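Minor fimbrium subunit Mfa5 (Porphyromonas gingivalis ATCC 33277, PDB 6TO1) forms an accessory subunit of the minor fimbriae, cell-surface pili that mediate biofilm formation and adhesion to host cells and to other oral bacteria. Local coordinates at residues P484-S489 against G497-T502; V92-V97 against P522-K527. All coordinates share one frame; numbering follows the deposited sequence.

Contact 1 of 2, residues P484-S489 against G497-T502; sequences PVNTTS and GFDTNT
Asn-486 faces Asp-499 with its amide nitrogen while its oxygen, OD1, is gripped by three donors from its own loop. The backbone N of Thr-488, at 2.8 Å from Asn-486 OD1, makes this an Asx turn; Ser-489 N, one residue further on, extends it to an Asx motif, and the hydroxyl OG1 of Thr-488 adds the third bond. CG of Asn-486 lies anti to the backbone N (chi1 -179°). The three bonds to OD1 hold the amide in its rotation, and Asn-486 ND2 gives Asp-499 OD1 a nearly straight bond of 2.9 Å. The acceptor lies close to the amide plane and is approached on the syn side, 25° out of the carboxylate plane; the amide and carboxylate planes stand 70° apart. At the backbone, Asn-486 N reaches Gly-497 O over 2.9 Å with an almost linear N-H. A water accepts from Asp-499 N and lies within hydrogen-bonding distance of Pro-484 O.

The apolar part is small. Val-485 CG1 approaches Phe-498 CE1 obliquely at 4.0 Å, and Pro-484 O lies at the ring edge, 3.8 Å from Phe-498 CD1. Beyond the two segments, Trp-630 meets the same ring edge-to-face.

The contact joins the loop after helix 475-480 to the short strand 498-499, just ahead of the isopeptide residue Asn-501. The amide of Asn-486 on OD1 and a salt bridge from Arg-523 on OD2 hold the two oxygens of Asp-499 from different partners, which would be expected to restrict the turning of its carboxylate and to stabilise its charge.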
loop_
_atom_site.group_PDB
_atom_site.type_symbol
_atom_site.label_atom_id
_atom_site.label_comp_id
_atom_site.label_asym_id
_atom_site.label_seq_id
_atom_site.Cartn_x
_atom_site.Cartn_y
_atom_site.Cartn_z
ATOM N N PRO A 484 26.830 -13.478 24.922
ATOM C CA PRO A 484 27.587 -12.669 23.962
ATOM C C PRO A 484 26.970 -11.293 23.751
ATOM O O PRO A 484 25.764 -11.092 23.887
ATOM C CB PRO A 484 27.522 -13.494 22.671
ATOM C CG PRO A 484 26.198 -14.197 22.764
ATOM C CD PRO A 484 26.014 -14.515 24.258
ATOM N N VAL A 485 27.809 -10.346 23.400
ATOM C CA VAL A 485 27.335 -9.015 23.060
ATOM C C VAL A 485 27.100 -8.943 21.556
ATOM O O VAL A 485 27.597 -9.766 20.789
ATOM C CB VAL A 485 28.316 -7.918 23.505
ATOM C CG1 VAL A 485 28.412 -7.882 25.031
ATOM C CG2 VAL A 485 29.678 -8.120 22.890
ATOM N N ASN A 486 26.352 -7.937 21.132
ATOM C CA ASN A 486 26.095 -7.689 19.713
ATOM C C ASN A 486 26.995 -6.550 19.255
ATOM O O ASN A 486 26.775 -5.386 19.606
ATOM C CB ASN A 486 24.629 -7.358 19.461
ATOM C CG ASN A 486 24.331 -7.128 17.981
ATOM O OD1 ASN A 486 25.173 -6.608 17.238
ATOM N ND2 ASN A 486 23.115 -7.494 17.551
ATOM N N THR A 487 27.990 -6.884 18.447
ATOM C CA THR A 487 28.957 -5.918 17.952
ATOM C C THR A 487 28.664 -5.448 16.536
ATOM O O THR A 487 29.449 -4.677 15.980
ATOM C CB THR A 487 30.359 -6.539 17.988
ATOM O OG1 THR A 487 30.391 -7.687 17.128
ATOM C CG2 THR A 487 30.698 -6.993 19.400
ATOM N N THR A 488 27.563 -5.886 15.943
ATOM C CA THR A 488 27.227 -5.533 14.565
ATOM C C THR A 488 26.110 -4.514 14.434
ATOM O O THR A 488 26.187 -3.610 13.595
ATOM C CB THR A 488 26.838 -6.801 13.800
ATOM O OG1 THR A 488 25.686 -7.406 14.394
ATOM C CG2 THR A 488 27.977 -7.774 13.828
ATOM N N SER A 489 25.062 -4.614 15.231
ATOM C CA SER A 489 23.978 -3.655 15.101
ATOM C C SER A 489 24.415 -2.250 15.489
ATOM O O SER A 489 25.177 -2.052 16.432
ATOM C CB SER A 489 22.806 -4.064 15.987
ATOM O OG SER A 489 21.802 -3.076 15.892
ATOM N N GLY A 497 26.022 -3.516 23.291
ATOM C CA GLY A 497 25.328 -4.126 24.404
ATOM C C GLY A 497 24.812 -5.510 24.082
ATOM O O GLY A 497 25.153 -6.135 23.068
ATOM N N PHE A 498 23.974 -5.995 24.987
ATOM C CA PHE A 498 23.300 -7.265 24.829
ATOM C C PHE A 498 22.140 -7.099 23.866
ATOM O O PHE A 498 21.441 -6.084 23.916
ATOM C CB PHE A 498 22.740 -7.731 26.159
ATOM C CG PHE A 498 23.794 -8.079 27.188
ATOM C CD1 PHE A 498 24.857 -8.883 26.849
ATOM C CD2 PHE A 498 23.662 -7.646 28.500
ATOM C CE1 PHE A 498 25.805 -9.226 27.775
ATOM C CE2 PHE A 498 24.602 -7.994 29.458
ATOM C CZ PHE A 498 25.683 -8.783 29.090
ATOM N N ASP A 499 21.897 -8.127 23.056
ATOM C CA ASP A 499 20.669 -8.175 22.267
ATOM C C ASP A 499 19.437 -8.168 23.172
ATOM O O ASP A 499 19.385 -8.898 24.165
ATOM C CB ASP A 499 20.607 -9.450 21.440
ATOM C CG ASP A 499 21.357 -9.345 20.117
ATOM O OD1 ASP A 499 21.092 -8.405 19.342
ATOM O OD2 ASP A 499 22.190 -10.229 19.867
ATOM N N THR A 500 18.408 -7.415 22.774
ATOM C CA THR A 500 17.082 -7.633 23.345
ATOM C C THR A 500 16.336 -8.753 22.626
ATOM O O THR A 500 15.482 -9.426 23.226
ATOM C CB THR A 500 16.239 -6.361 23.293
ATOM O OG1 THR A 500 16.058 -5.966 21.931
ATOM C CG2 THR A 500 16.901 -5.209 24.028
ATOM N N ASN A 501 16.646 -8.959 21.350
ATOM C CA ASN A 501 16.004 -9.968 20.526
ATOM C C ASN A 501 17.054 -10.895 19.929
ATOM O O ASN A 501 18.116 -10.441 19.502
ATOM C CB ASN A 501 15.215 -9.355 19.313
ATOM C CG ASN A 501 14.304 -8.238 19.671
ATOM O OD1 ASN A 501 14.231 -7.738 20.778
ATOM N N THR A 502 16.747 -12.192 19.842
ATOM C CA THR A 502 17.625 -13.087 19.097
ATOM C C THR A 502 17.371 -12.941 17.611
ATOM O O THR A 502 18.308 -12.950 16.800
ATOM C CB THR A 502 17.411 -14.522 19.555
ATOM O OG1 THR A 502 17.753 -14.605 20.953
ATOM C CG2 THR A 502 18.268 -15.448 18.758
HETATM O O HOH W 1 23.408 -10.287 23.031
#

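Contact 2 of 2, residues V92-V97 against P522-K527; sequences VDKYAV and PRPTVK
Lys-94 lies against Pro-522 and Pro-524 on its way to an intramolecular isopeptide bond, in which its NZ is covalently joined to CG of Asn-501. The residues come from strand 90-98, which pairs with strand 110-119, and from the segment that follows strand 517-520, the edge of the other antiparallel sheet of this region. The two segments run 2° apart in direction, yet no direct hydrogen bond links them: they meet mainly through side chains, with the carbonyl of Pro-522 also in contact, and the two prolines have no N-H to offer.

Packing is tight around the lysine stem. CG is anti to the backbone N (chi1 179°) and the chain stays extended beyond it, crossing Pro-524 at about a right angle. Lys-94 CE rests 3.6 Å from Pro-524 CD, and Lys-94 CD comes within 3.4 Å of Pro-522 O. Further along the strand, Ala-96 CB touches Pro-524 CB at 3.8 Å and is approached more loosely by Val-526 CG1. Val-113 and Leu-115 of strand 110-119 also touch Lys-94, adding to the apolar surroundings of its long chain.

Toward the partly exposed edge the fit is looser. There Asp-93 crosses Pro-522 at about a right angle and its side chain reaches Pro-522 CG with OD1 alone, at 3.6 Å, while the same oxygen takes a weak bond from Lys-94 N. Val-92 adds little beyond its backbone O near Pro-522 CD.

As an amide nitrogen, NZ of Lys-94 has a single hydrogen to give, and a water 2.9 Å from Lys-94 NZ accepts it. The same water donates to Pro-522 O at 2.8 Å, tying the isopeptide to the proline backbone.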
loop_
_atom_site.group_PDB
_atom_site.type_symbol
_atom_site.label_atom_id
_atom_site.label_comp_id
_atom_site.label_asym_id
_atom_site.label_seq_id
_atom_site.Cartn_x
_atom_site.Cartn_y
_atom_site.Cartn_z
ATOM N N VAL A 92 10.146 -2.328 7.922
ATOM C CA VAL A 92 10.003 -2.715 9.321
ATOM C C VAL A 92 11.046 -1.967 10.137
ATOM O O VAL A 92 12.096 -1.602 9.622
ATOM C CB VAL A 92 10.153 -4.228 9.533
ATOM C CG1 VAL A 92 9.047 -4.982 8.793
ATOM C CG2 VAL A 92 11.557 -4.695 9.122
ATOM N N ASP A 93 10.742 -1.738 11.411
ATOM C CA ASP A 93 11.668 -1.089 12.322
ATOM C C ASP A 93 11.419 -1.659 13.713
ATOM O O ASP A 93 10.328 -2.134 14.035
ATOM C CB ASP A 93 11.492 0.425 12.329
ATOM C CG ASP A 93 12.713 1.167 12.870
ATOM O OD1 ASP A 93 13.801 0.572 13.018
ATOM O OD2 ASP A 93 12.554 2.359 13.171
ATOM N N LYS A 94 12.436 -1.547 14.549
ATOM C CA LYS A 94 12.374 -2.078 15.900
ATOM C C LYS A 94 13.342 -1.262 16.736
ATOM O O LYS A 94 14.430 -0.932 16.271
ATOM C CB LYS A 94 12.727 -3.564 15.915
ATOM C CG LYS A 94 12.716 -4.211 17.307
ATOM C CD LYS A 94 13.083 -5.682 17.228
ATOM C CE LYS A 94 13.229 -6.270 18.632
ATOM N NZ LYS A 94 13.995 -7.538 18.585
ATOM N N TYR A 95 12.939 -0.938 17.961
ATOM C CA TYR A 95 13.843 -0.211 18.836
ATOM C C TYR A 95 13.437 -0.423 20.285
ATOM O O TYR A 95 12.272 -0.697 20.599
ATOM C CB TYR A 95 13.857 1.284 18.501
ATOM C CG TYR A 95 12.476 1.829 18.191
ATOM C CD1 TYR A 95 11.636 2.254 19.203
ATOM C CD2 TYR A 95 12.015 1.903 16.876
ATOM C CE1 TYR A 95 10.370 2.739 18.928
ATOM C CE2 TYR A 95 10.760 2.404 16.595
ATOM C CZ TYR A 95 9.943 2.823 17.627
ATOM O OH TYR A 95 8.687 3.326 17.369
ATOM N N ALA A 96 14.427 -0.255 21.166
ATOM C CA ALA A 96 14.242 -0.383 22.609
ATOM C C ALA A 96 14.441 0.989 23.235
ATOM O O ALA A 96 15.511 1.585 23.090
ATOM C CB ALA A 96 15.228 -1.388 23.201
ATOM N N VAL A 97 13.432 1.477 23.946
ATOM C CA VAL A 97 13.502 2.793 24.572
ATOM C C VAL A 97 13.692 2.587 26.081
ATOM O O VAL A 97 12.844 1.959 26.723
ATOM C CB VAL A 97 12.249 3.639 24.286
ATOM C CG1 VAL A 97 12.394 5.023 24.928
ATOM C CG2 VAL A 97 12.013 3.756 22.765
ATOM N N PRO A 522 15.557 -4.801 12.623
ATOM C CA PRO A 522 16.797 -4.422 13.312
ATOM C C PRO A 522 16.865 -4.985 14.724
ATOM O O PRO A 522 15.864 -5.405 15.306
ATOM C CB PRO A 522 16.734 -2.892 13.347
ATOM C CG PRO A 522 15.612 -2.485 12.466
ATOM C CD PRO A 522 14.692 -3.642 12.336
ATOM N N ARG A 523 18.076 -4.957 15.278
ATOM C CA ARG A 523 18.393 -5.629 16.540
ATOM C C ARG A 523 18.805 -4.616 17.599
ATOM O O ARG A 523 19.966 -4.169 17.607
ATOM C CB ARG A 523 19.513 -6.645 16.310
ATOM C CG ARG A 523 19.128 -7.834 15.413
ATOM C CD ARG A 523 18.719 -9.048 16.230
ATOM N NE ARG A 523 19.867 -9.652 16.923
ATOM C CZ ARG A 523 20.733 -10.482 16.351
ATOM N NH1 ARG A 523 20.581 -10.828 15.084
ATOM N NH2 ARG A 523 21.753 -10.967 17.041
ATOM N N PRO A 524 17.910 -4.246 18.519
ATOM C CA PRO A 524 18.301 -3.340 19.602
ATOM C C PRO A 524 19.347 -3.960 20.523
ATOM O O PRO A 524 19.375 -5.178 20.757
ATOM C CB PRO A 524 16.982 -3.087 20.352
ATOM C CG PRO A 524 15.884 -3.481 19.388
ATOM C CD PRO A 524 16.486 -4.623 18.610
ATOM N N THR A 525 20.195 -3.106 21.073
ATOM C CA THR A 525 21.212 -3.566 22.011
ATOM C C THR A 525 21.210 -2.655 23.224
ATOM O O THR A 525 21.064 -1.442 23.086
ATOM C CB THR A 525 22.614 -3.583 21.382
ATOM O OG1 THR A 525 22.987 -2.271 20.946
ATOM C CG2 THR A 525 22.675 -4.522 20.212
ATOM N N VAL A 526 21.408 -3.240 24.417
ATOM C CA VAL A 526 21.242 -2.491 25.652
ATOM C C VAL A 526 22.327 -2.905 26.644
ATOM O O VAL A 526 22.799 -4.051 26.648
ATOM C CB VAL A 526 19.851 -2.678 26.305
ATOM C CG1 VAL A 526 18.734 -2.238 25.361
ATOM C CG2 VAL A 526 19.637 -4.089 26.724
ATOM N N LYS A 527 22.715 -1.949 27.476
ATOM C CA LYS A 527 23.549 -2.197 28.658
ATOM C C LYS A 527 22.762 -1.851 29.917
ATOM O O LYS A 527 22.044 -0.845 29.964
ATOM C CB LYS A 527 24.842 -1.378 28.582
ATOM C CG LYS A 527 25.728 -1.756 27.409
ATOM C CD LYS A 527 26.927 -0.806 27.226
ATOM C CE LYS A 527 27.688 -1.171 25.949
ATOM N NZ LYS A 527 28.803 -0.254 25.639
HETATM O O HOH W 2 15.395 -8.031 16.056
#

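How the contacts relate
Strand 90-98, near the start of the modelled chain, pairs with 110-119; its residues 92-97 meet 522-527 only after 424 intervening residues, so contact 2 closes a very long loop that takes in the von Willebrand factor A domain. Contact 1 is nested within that loop: residues 484-489 and 497-502 are joined across a short connection of seven residues. The second segments come together as strands 498-499 and 525-526 pair antiparallel, and Ser-489 OG bonds to Arg-523 O, so the two contacts, with centres about 9 Å apart, share one junction. The isopeptide joins strand 90-98 of contact 2 to the second segment of contact 1.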